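Local structure of fusolin (Unidentified entomopoxvirus, 4OW5) at residues G2-T5 against F6-A9; W21-P24 against D25-I29; D163-W167 against Q168-N172. The protein probably binds chitin through an LPMO-like, metal-binding domain with a fibronectin type III fold, and enhances viral virulence as the protein that crystallizes into viral spindles. All blocks are in the same frame, centred on the assembly; numbering follows the deposited sequence.

Contact 1: G2-T5 against F6-A9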
# COMPACT_ATOMS: atom_id res chain seq x y z
N GLY A 2 2.00 8.91 30.36
CA GLY A 2 1.89 9.59 29.09
C GLY A 2 1.75 8.66 27.93
O GLY A 2 1.70 7.44 28.10
N TYR A 3 1.65 9.25 26.75
CA TYR A 3 1.45 8.55 25.49
C TYR A 3 1.96 9.40 24.32
O TYR A 3 2.15 10.61 24.44
CB TYR A 3 -0.04 8.19 25.29
CG TYR A 3 -1.01 9.30 25.63
CD1 TYR A 3 -1.08 10.45 24.86
CD2 TYR A 3 -1.78 9.25 26.80
CE1 TYR A 3 -1.84 11.54 25.26
CE2 TYR A 3 -2.61 10.31 27.16
CZ TYR A 3 -2.62 11.46 26.40
OH TYR A 3 -3.42 12.53 26.67
N ILE A 4 2.21 8.74 23.19
CA ILE A 4 2.65 9.40 21.96
C ILE A 4 1.43 10.12 21.40
O ILE A 4 0.40 9.47 21.24
CB ILE A 4 3.23 8.48 20.86
CG1 ILE A 4 4.08 7.31 21.37
CG2 ILE A 4 4.01 9.32 19.83
CD1 ILE A 4 4.16 6.15 20.28
N THR A 5 1.55 11.44 21.12
CA THR A 5 0.48 12.21 20.49
C THR A 5 0.80 12.42 19.03
O THR A 5 -0.13 12.59 18.25
CB THR A 5 0.17 13.49 21.19
OG1 THR A 5 1.38 14.18 21.46
CG2 THR A 5 -0.66 13.26 22.43
N PHE A 6 2.05 12.41 18.63
CA PHE A 6 2.37 12.51 17.20
C PHE A 6 3.60 11.69 16.87
O PHE A 6 4.66 12.04 17.37
CB PHE A 6 2.58 13.95 16.71
CG PHE A 6 2.66 13.95 15.20
CD1 PHE A 6 1.55 13.63 14.44
CD2 PHE A 6 3.88 14.11 14.55
CE1 PHE A 6 1.65 13.43 13.07
CE2 PHE A 6 3.96 14.01 13.15
CZ PHE A 6 2.83 13.69 12.42
N PRO A 7 3.51 10.64 16.01
CA PRO A 7 2.28 10.05 15.42
C PRO A 7 1.45 9.44 16.54
O PRO A 7 2.03 8.81 17.42
CB PRO A 7 2.80 8.98 14.44
CG PRO A 7 4.26 9.01 14.49
CD PRO A 7 4.70 9.85 15.67
N ILE A 8 0.15 9.62 16.53
CA ILE A 8 -0.73 9.20 17.63
C ILE A 8 -0.54 7.72 17.96
O ILE A 8 -0.48 6.88 17.05
CB ILE A 8 -2.21 9.55 17.36
CG1 ILE A 8 -3.04 9.40 18.65
CG2 ILE A 8 -2.83 8.79 16.20
CD1 ILE A 8 -4.50 9.98 18.56
N ALA A 9 -0.36 7.42 19.27
CA ALA A 9 -0.17 6.04 19.69
C ALA A 9 -1.47 5.25 19.42
O ALA A 9 -2.57 5.82 19.49
CB ALA A 9 0.18 5.96 21.16
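Ile4 and Ala9 meet where the N-terminal strand turns back on itself, and the isoleucine side chain leans on the returning limb. Its CB lies 4.0 Å from the CB of Ala9. From there the two branches part. CG2, anti to the backbone N, comes within 3.2 Å of Pro7 O and 4.3 Å of Pro7 CD. The other branch runs past the methyl of Ala9, with Ile4 CG1 and Ile4 CD1 each 4.1 Å from Ala9 CB. A beta-branched residue can thus reach two points of the returning limb, while a residue as small as alanine lets that limb come close. The turn itself is fastened by Ala9 N donating to Ile4 O at 2.9 Å, the N-H pointing from above the carbonyl plane rather than along a lone pair. The cis peptide bond before Pro7 helps reverse the chain, and Ala9 is the N-cap of helix 10-17. On strand 2-6, Thr5 and Phe6 both face Glu137 in a classic beta bulge, and Thr5 OG1 is hydrogen-bonded to the Glu137 carboxylate. The turn is buried between strand 131-140, which pairs with strand 2-6, and strand 223-234, where Ile4 rests on Ala229; Tyr345 OH of the second subunit is hydrogen-bonded to Ile8 N, and that subunit's Tyr348 ring meets the Phe6 ring with planes at about 60°.

Contact 2: W21-P24 against D25-I29. Unlike the reference sequence in segment 25-29: Asp25 (reference Gly). With EDO (1,2-ethanediol), chain D.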
# COMPACT_ATOMS: atom_id res chain seq x y z
N TRP A 21 -17.33 3.47 26.34
CA TRP A 21 -17.91 3.48 27.69
C TRP A 21 -19.27 2.79 27.73
O TRP A 21 -19.66 2.26 28.76
CB TRP A 21 -18.06 4.92 28.23
CG TRP A 21 -16.78 5.58 28.59
CD1 TRP A 21 -16.29 6.74 28.08
CD2 TRP A 21 -15.82 5.12 29.55
NE1 TRP A 21 -15.06 7.01 28.64
CE2 TRP A 21 -14.78 6.07 29.60
CE3 TRP A 21 -15.73 3.98 30.36
CZ2 TRP A 21 -13.64 5.89 30.38
CZ3 TRP A 21 -14.63 3.84 31.19
CH2 TRP A 21 -13.60 4.79 31.20
N TRP A 22 -19.99 2.83 26.61
CA TRP A 22 -21.33 2.27 26.51
C TRP A 22 -21.71 2.11 25.05
O TRP A 22 -21.42 3.04 24.28
CB TRP A 22 -22.34 3.21 27.21
CG TRP A 22 -23.64 2.54 27.48
CD1 TRP A 22 -24.71 2.46 26.63
CD2 TRP A 22 -23.88 1.59 28.51
NE1 TRP A 22 -25.64 1.58 27.12
CE2 TRP A 22 -25.16 1.03 28.28
CE3 TRP A 22 -23.14 1.15 29.62
CZ2 TRP A 22 -25.70 0.05 29.11
CZ3 TRP A 22 -23.71 0.23 30.48
CH2 TRP A 22 -24.97 -0.32 30.22
N PRO A 23 -22.38 1.04 24.59
CA PRO A 23 -22.76 -0.20 25.30
C PRO A 23 -21.54 -0.98 25.82
O PRO A 23 -20.43 -0.78 25.33
CB PRO A 23 -23.50 -1.01 24.22
CG PRO A 23 -23.76 -0.10 23.11
CD PRO A 23 -22.73 0.96 23.16
N PRO A 24 -21.72 -1.83 26.85
CA PRO A 24 -20.55 -2.52 27.44
C PRO A 24 -19.84 -3.53 26.55
O PRO A 24 -18.71 -3.84 26.84
CB PRO A 24 -21.13 -3.23 28.68
CG PRO A 24 -22.58 -3.19 28.55
CD PRO A 24 -22.97 -2.16 27.57
N ASP A 25 -20.47 -4.05 25.50
CA ASP A 25 -19.81 -5.01 24.62
C ASP A 25 -18.90 -4.35 23.55
O ASP A 25 -18.37 -5.06 22.71
CB ASP A 25 -20.85 -5.90 23.93
CG ASP A 25 -21.72 -5.23 22.88
OD1 ASP A 25 -21.79 -3.98 22.85
OD2 ASP A 25 -22.38 -5.95 22.11
N GLY A 26 -18.79 -3.02 23.54
CA GLY A 26 -17.95 -2.33 22.57
C GLY A 26 -18.54 -2.14 21.20
O GLY A 26 -17.84 -1.64 20.32
N SER A 27 -19.83 -2.47 21.00
CA SER A 27 -20.49 -2.34 19.69
C SER A 27 -20.63 -0.85 19.25
O SER A 27 -20.93 -0.60 18.12
CB SER A 27 -21.86 -3.00 19.73
OG SER A 27 -22.66 -2.34 20.70
N GLY A 28 -20.42 0.11 20.14
CA GLY A 28 -20.46 1.53 19.81
C GLY A 28 -19.11 2.05 19.33
O GLY A 28 -18.99 3.23 18.98
N ILE A 29 -18.08 1.20 19.31
CA ILE A 29 -16.75 1.63 18.86
C ILE A 29 -16.74 1.66 17.32
O ILE A 29 -16.99 0.64 16.69
CB ILE A 29 -15.64 0.73 19.43
CG1 ILE A 29 -15.65 0.79 20.97
CG2 ILE A 29 -14.27 1.15 18.87
CD1 ILE A 29 -14.95 -0.36 21.64
C1 EDO D . -13.23 9.66 26.81
O1 EDO D . -12.53 8.84 27.72
C2 EDO D . -13.76 8.81 25.65
O2 EDO D . -13.36 9.36 24.41
O HOH W 1 -19.47 0.47 22.98
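Pro23 packs against Asp25, Ser27 and Gly28 across two successive type I beta turns, Pro23 to Gly26 and Gly26 to Ile29, with an Asx turn at Asp25. The compact part is the proline ring: Pro23 CG lies 3.5 Å from Ser27 OG, and Pro23 CD is 3.9 Å from Gly28 N, close enough that the absence of a side chain at Gly28 matters. A cis peptide bond precedes Pro23. Pro24 suits the second position of the first turn because its ring fixes phi near the required value, and Gly26 readily adopts the positive phi at its end. The first turn is closed by a weak hydrogen bond from Gly26 N to Pro23 O, and a water that donates to Pro23 O and accepts from Gly28 N bridges the turns. Tyr38 and Gln39 of helix 32-47 bond to the backbone oxygens of Pro24 and Asp25. The more exposed side carries Trp21, packed on Gln60, Gln64 and Asp335 of the second subunit, and Trp22. Trp21 NE1 donates to O1 of a 1,2-ethanediol, probably from the crystallisation liquor, while Trp22 takes Pro24 CD on one ring face and bonds weakly to Asp258 of the second subunit. Asp25, which differs from the reference glycine, accepts two bonds at OD1: Ser27 OG arrives on the syn side at 2.8 Å, and Ser27 N comes from above the carboxylate plane at 3.1 Å.

Contact 3: D163-W167 against Q168-N172. With EDO (1,2-ethanediol), chain H; EDO (1,2-ethanediol), chain B.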
# COMPACT_ATOMS: atom_id res chain seq x y z
N ASP A 163 0.91 -9.90 11.65
CA ASP A 163 1.95 -10.13 12.64
C ASP A 163 1.76 -9.41 13.95
O ASP A 163 1.36 -8.25 13.95
CB ASP A 163 3.28 -9.61 12.12
CG ASP A 163 3.76 -10.14 10.80
OD1 ASP A 163 3.40 -11.31 10.46
OD2 ASP A 163 4.65 -9.50 10.21
N GLN A 164 2.26 -10.03 15.02
CA GLN A 164 2.42 -9.37 16.30
C GLN A 164 3.75 -8.67 16.17
O GLN A 164 4.62 -9.18 15.48
CB GLN A 164 2.44 -10.33 17.50
CG GLN A 164 1.12 -10.54 18.19
CD GLN A 164 0.21 -11.35 17.35
OE1 GLN A 164 0.51 -12.51 17.02
NE2 GLN A 164 -0.92 -10.77 16.96
N VAL A 165 3.92 -7.53 16.85
CA VAL A 165 5.19 -6.79 16.87
C VAL A 165 6.10 -7.51 17.88
O VAL A 165 5.65 -7.76 19.00
CB VAL A 165 4.96 -5.29 17.27
CG1 VAL A 165 6.29 -4.61 17.60
CG2 VAL A 165 4.22 -4.52 16.19
N THR A 166 7.35 -7.76 17.52
CA THR A 166 8.34 -8.42 18.39
C THR A 166 9.66 -7.65 18.37
O THR A 166 9.93 -6.95 17.39
CB THR A 166 8.57 -9.88 17.95
OG1 THR A 166 9.19 -9.89 16.67
CG2 THR A 166 7.28 -10.72 17.92
N TRP A 167 10.51 -7.84 19.39
CA TRP A 167 11.81 -7.17 19.44
C TRP A 167 12.68 -7.57 18.23
O TRP A 167 13.38 -6.71 17.69
CB TRP A 167 12.53 -7.40 20.78
CG TRP A 167 11.89 -6.73 21.94
CD1 TRP A 167 11.15 -7.31 22.94
CD2 TRP A 167 11.95 -5.33 22.26
NE1 TRP A 167 10.76 -6.35 23.84
CE2 TRP A 167 11.20 -5.13 23.44
CE3 TRP A 167 12.44 -4.21 21.58
CZ2 TRP A 167 11.06 -3.87 24.02
CZ3 TRP A 167 12.30 -2.96 22.17
CH2 TRP A 167 11.66 -2.81 23.40
N GLN A 168 12.53 -8.81 17.70
CA GLN A 168 13.31 -9.25 16.54
C GLN A 168 12.88 -8.54 15.25
O GLN A 168 13.62 -8.57 14.29
CB GLN A 168 13.26 -10.78 16.37
CG GLN A 168 13.96 -11.51 17.51
CD GLN A 168 12.95 -12.03 18.52
OE1 GLN A 168 11.90 -11.42 18.79
NE2 GLN A 168 13.23 -13.18 19.11
N GLN A 169 11.70 -7.88 15.23
CA GLN A 169 11.25 -7.10 14.07
C GLN A 169 11.43 -5.59 14.24
O GLN A 169 10.95 -4.87 13.37
CB GLN A 169 9.76 -7.35 13.81
CG GLN A 169 9.49 -8.77 13.36
CD GLN A 169 8.00 -8.97 13.29
OE1 GLN A 169 7.30 -8.98 14.32
NE2 GLN A 169 7.49 -9.01 12.07
N LEU A 170 12.10 -5.13 15.30
CA LEU A 170 12.32 -3.72 15.60
C LEU A 170 13.79 -3.29 15.45
O LEU A 170 14.68 -3.97 15.92
CB LEU A 170 11.87 -3.43 17.06
CG LEU A 170 10.36 -3.43 17.28
CD1 LEU A 170 10.04 -3.32 18.75
CD2 LEU A 170 9.67 -2.40 16.41
N ILE A 171 14.01 -2.13 14.83
CA ILE A 171 15.31 -1.50 14.61
C ILE A 171 15.34 -0.20 15.40
O ILE A 171 14.48 0.66 15.17
CB ILE A 171 15.53 -1.19 13.10
CG1 ILE A 171 15.51 -2.48 12.22
CG2 ILE A 171 16.86 -0.42 12.90
CD1 ILE A 171 15.21 -2.19 10.80
N ASN A 172 16.35 -0.02 16.27
CA ASN A 172 16.47 1.23 17.03
C ASN A 172 16.91 2.38 16.10
O ASN A 172 17.89 2.25 15.37
CB ASN A 172 17.47 1.07 18.16
CG ASN A 172 17.48 2.28 19.04
OD1 ASN A 172 18.31 3.16 18.89
ND2 ASN A 172 16.40 2.51 19.79
C1 EDO H . 1.07 -5.78 17.69
O1 EDO H . 1.63 -6.93 18.24
C2 EDO H . 0.02 -6.10 16.62
O2 EDO H . 0.06 -4.99 15.76
C1 EDO B . 20.53 4.87 17.23
O1 EDO B . 20.42 3.53 16.80
C2 EDO B . 21.01 4.94 18.69
O2 EDO B . 21.87 3.86 18.98
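Thr166 and Trp167 are joined by backbone hydrogen bonds to Gln169 and Leu170, which wind the chain through a short 3-10 turn before strand 170-176 begins. Gln169 N donates to Thr166 O at 2.9 Å, and Leu170 N to Trp167 O at 3.1 Å, the second being the straighter at 162°. Both link residues three apart, the spacing of a 3-10 helix.

The apolar contacts centre on Leu170. With CG anti to its carbonyl carbon (chi1 -73°), the side chain carries CD1 to 3.8 Å from Trp167 CE3, approaching the indole obliquely, and to 4.1 Å from Val165 CG1. The valine and leucine side chains cross at about a right angle, so their methyl groups meet at one small patch. A large flat indole and two branched aliphatic chains suit this buried side, where Tyr152 and Tyr212 stack edge-to-face on Trp167 and Val88 O accepts from its NE1.

Polar contacts lie on the more exposed side. The Gln169 chain is extended beyond CG and runs back past Thr166, CG coming within 3.5 Å of Thr166 OG1, to bring its amide beside the Asp163 carboxylate and Gln164 O. Asp163 OD2 accepts from the backbone N of Asn159, and Gln164 NE2 donates to Asp112 O and to Asp243 of the second subunit. On the backbone, Val165 N donates to O1 of another 1,2-ethanediol, likewise probably from the crystallisation liquor.

Two backbone bonds thus fasten the turn, and its side chains divide the work: Val165, Trp167 and Leu170 join the loop to the sheet core, while longer polar chains lie along its more exposed margin.

In the fold
All three contacts belong to the LPMO-like part of the chain and follow one another in series. Contact 1 lies where strand 2-6, an outer strand of the four-stranded antiparallel sheet, leads into helix 10-17; contact 2 comes after that helix, in the loop before helix 32-47; contact 3 opens strand 170-176 of the mixed sheet. The centres of contacts 1 and 3 are about 19 Å apart, those of 1 and 2 about 24 Å, and those of 2 and 3 about 31 Å, with no direct touch. Thus contacts 1 and 3 sit on different sheets and contact 2 in the helical part; contacts 1 and 2 both pack on the second subunit, and contact 3 reaches it through Gln164.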